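Local coordinates for protein KP6 killer toxin subunit beta (Ustilago maydis virus P6, PDB 4GVB) that kills sensitive fungal cells as the beta subunit of a secreted heterodimeric toxin, acting after the alpha subunit has recognised cellular receptors, at residues V24-C29 against G37-K42. Residues are numbered along the deposited sequence; the frame is centred on the assembly and turned at random.
Sequences VTRAAC and GYYTEK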
loop_
_atom_site.group_PDB
_atom_site.type_symbol
_atom_site.label_atom_id
_atom_site.label_comp_id
_atom_site.label_asym_id
_atom_site.label_seq_id
_atom_site.Cartn_x
_atom_site.Cartn_y
_atom_site.Cartn_z
ATOM N N VAL B 24 -6.315 1.453 0.975
ATOM C CA VAL B 24 -5.157 2.045 1.637
ATOM C C VAL B 24 -5.280 1.839 3.148
ATOM O O VAL B 24 -4.337 1.413 3.822
ATOM C CB VAL B 24 -5.039 3.554 1.295
ATOM C CG1 VAL B 24 -3.787 4.135 1.910
ATOM C CG2 VAL B 24 -5.005 3.753 -0.229
ATOM N N THR B 25 -6.460 2.149 3.689
ATOM C CA THR B 25 -6.721 1.884 5.095
ATOM C C THR B 25 -6.500 0.396 5.429
ATOM O O THR B 25 -5.855 0.075 6.425
ATOM C CB THR B 25 -8.152 2.298 5.503
ATOM O OG1 THR B 25 -8.399 3.657 5.096
ATOM C CG2 THR B 25 -8.313 2.196 6.982
ATOM N N ARG B 26 -7.063 -0.494 4.609
ATOM C CA ARG B 26 -6.895 -1.930 4.806
ATOM C C ARG B 26 -5.407 -2.318 4.855
ATOM O O ARG B 26 -4.974 -3.101 5.706
ATOM C CB ARG B 26 -7.629 -2.690 3.692
ATOM C CG ARG B 26 -7.403 -4.174 3.679
ATOM C CD ARG B 26 -8.341 -4.856 2.678
ATOM N NE ARG B 26 -9.714 -4.370 2.807
ATOM C CZ ARG B 26 -10.343 -3.666 1.878
ATOM N NH1 ARG B 26 -9.718 -3.367 0.744
ATOM N NH2 ARG B 26 -11.591 -3.265 2.077
ATOM N N ALA B 27 -4.620 -1.759 3.943
ATOM C CA ALA B 27 -3.198 -2.097 3.881
ATOM C C ALA B 27 -2.473 -1.584 5.117
ATOM O O ALA B 27 -1.656 -2.279 5.711
ATOM C CB ALA B 27 -2.568 -1.528 2.610
ATOM N N ALA B 28 -2.791 -0.357 5.515
ATOM C CA ALA B 28 -2.149 0.252 6.673
ATOM C C ALA B 28 -2.511 -0.473 7.960
ATOM O O ALA B 28 -1.683 -0.603 8.860
ATOM C CB ALA B 28 -2.526 1.734 6.764
ATOM N N CYS B 29 -3.759 -0.935 8.030
ATOM C CA CYS B 29 -4.298 -1.574 9.232
ATOM C C CYS B 29 -3.668 -2.938 9.536
ATOM O O CYS B 29 -3.560 -3.322 10.698
ATOM C CB CYS B 29 -5.819 -1.727 9.131
ATOM S SG CYS B 29 -6.647 -2.039 10.727
ATOM N N GLY B 37 -4.175 -3.972 13.477
ATOM C CA GLY B 37 -5.476 -3.786 14.097
ATOM C C GLY B 37 -6.526 -4.510 13.284
ATOM O O GLY B 37 -6.187 -5.333 12.436
ATOM N N TYR B 38 -7.802 -4.222 13.512
ATOM C CA TYR B 38 -8.801 -4.820 12.633
ATOM C C TYR B 38 -9.583 -3.781 11.848
ATOM O O TYR B 38 -9.818 -2.662 12.328
ATOM C CB TYR B 38 -9.729 -5.781 13.382
ATOM C CG TYR B 38 -10.736 -5.098 14.269
ATOM C CD1 TYR B 38 -12.038 -4.886 13.833
ATOM C CD2 TYR B 38 -10.383 -4.663 15.538
ATOM C CE1 TYR B 38 -12.976 -4.251 14.642
ATOM C CE2 TYR B 38 -11.306 -4.034 16.365
ATOM C CZ TYR B 38 -12.604 -3.833 15.905
ATOM O OH TYR B 38 -13.525 -3.204 16.717
ATOM N N TYR B 39 -9.983 -4.166 10.641
ATOM C CA TYR B 39 -10.615 -3.263 9.699
ATOM C C TYR B 39 -12.104 -3.536 9.579
ATOM O O TYR B 39 -12.514 -4.675 9.419
ATOM C CB TYR B 39 -9.964 -3.417 8.326
ATOM C CG TYR B 39 -10.614 -2.549 7.288
ATOM C CD1 TYR B 39 -10.347 -1.188 7.241
ATOM C CD2 TYR B 39 -11.511 -3.076 6.366
ATOM C CE1 TYR B 39 -10.948 -0.378 6.308
ATOM C CE2 TYR B 39 -12.116 -2.267 5.417
ATOM C CZ TYR B 39 -11.822 -0.913 5.401
ATOM O OH TYR B 39 -12.403 -0.089 4.477
ATOM N N THR B 40 -12.917 -2.484 9.631
ATOM C CA THR B 40 -14.364 -2.646 9.532
ATOM C C THR B 40 -14.888 -2.200 8.181
ATOM O O THR B 40 -14.901 -1.011 7.873
ATOM C CB THR B 40 -15.093 -1.873 10.641
ATOM O OG1 THR B 40 -14.610 -2.308 11.918
ATOM C CG2 THR B 40 -16.603 -2.093 10.547
ATOM N N GLU B 41 -15.335 -3.158 7.377
ATOM C CA GLU B 41 -15.713 -2.882 5.994
ATOM C C GLU B 41 -16.737 -1.749 5.801
ATOM O O GLU B 41 -16.573 -0.920 4.907
ATOM C CB GLU B 41 -16.177 -4.171 5.300
ATOM C CG GLU B 41 -16.249 -4.069 3.775
ATOM C CD GLU B 41 -16.771 -5.343 3.107
ATOM O OE1 GLU B 41 -18.000 -5.418 2.858
ATOM O OE2 GLU B 41 -15.957 -6.264 2.825
ATOM N N LYS B 42 -17.777 -1.694 6.628
ATOM C CA LYS B 42 -18.864 -0.742 6.386
ATOM C C LYS B 42 -18.517 0.723 6.650
ATOM O O LYS B 42 -18.938 1.607 5.894
ATOM C CB LYS B 42 -20.162 -1.144 7.113
ATOM C CG LYS B 42 -20.023 -1.477 8.596
ATOM C CD LYS B 42 -21.364 -1.953 9.176
ATOM C CE LYS B 42 -21.245 -2.353 10.655
ATOM N NZ LYS B 42 -20.503 -3.648 10.840
#
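A trans first torsion (chi1 178°) sends the Tyr39 ring from the strand toward helix 22-29, and Cys29, at the end of that helix, uses the same trans setting to reach out to the strand with its SG. The ring lies against Thr25 and Arg26, consecutive residues of the helix. Thr25 turns its methyl to the ring edge, near the ring plane, with CG2 3.7 Å from Tyr39 CE1, while its OG1 is hydrogen-bonded to Cys11 N and Leu21 O. Over one ring face lies the CA of Arg26, offset toward the rim. Arg26 NH2 comes within 3.5 Å of Tyr39 CE2; the guanidinium plane is 81° from that of the ring, which rules out parallel stacking, and NH2 approaches obliquely.

One turn further on, Cys29 SG sits 3.6 Å from Tyr38 C and 4.3 Å from Tyr39 CB. Its disulfide to Cys46 reaches the strand 46-47 that pairs with 38-39, tying the helix covalently to this small antiparallel hairpin. At the same residue, Cys29 O accepts a nearly straight hydrogen bond (167°) from Gly37 N, 2.9 Å away.

The example illustrates a short helix and a two-stranded sheet joined by complementary means: a covalent link and a backbone bond fix the Cys29 end, whereas the ring meets Thr25 and Arg26 through van der Waals contacts, with no hydrogen bond across the segments there.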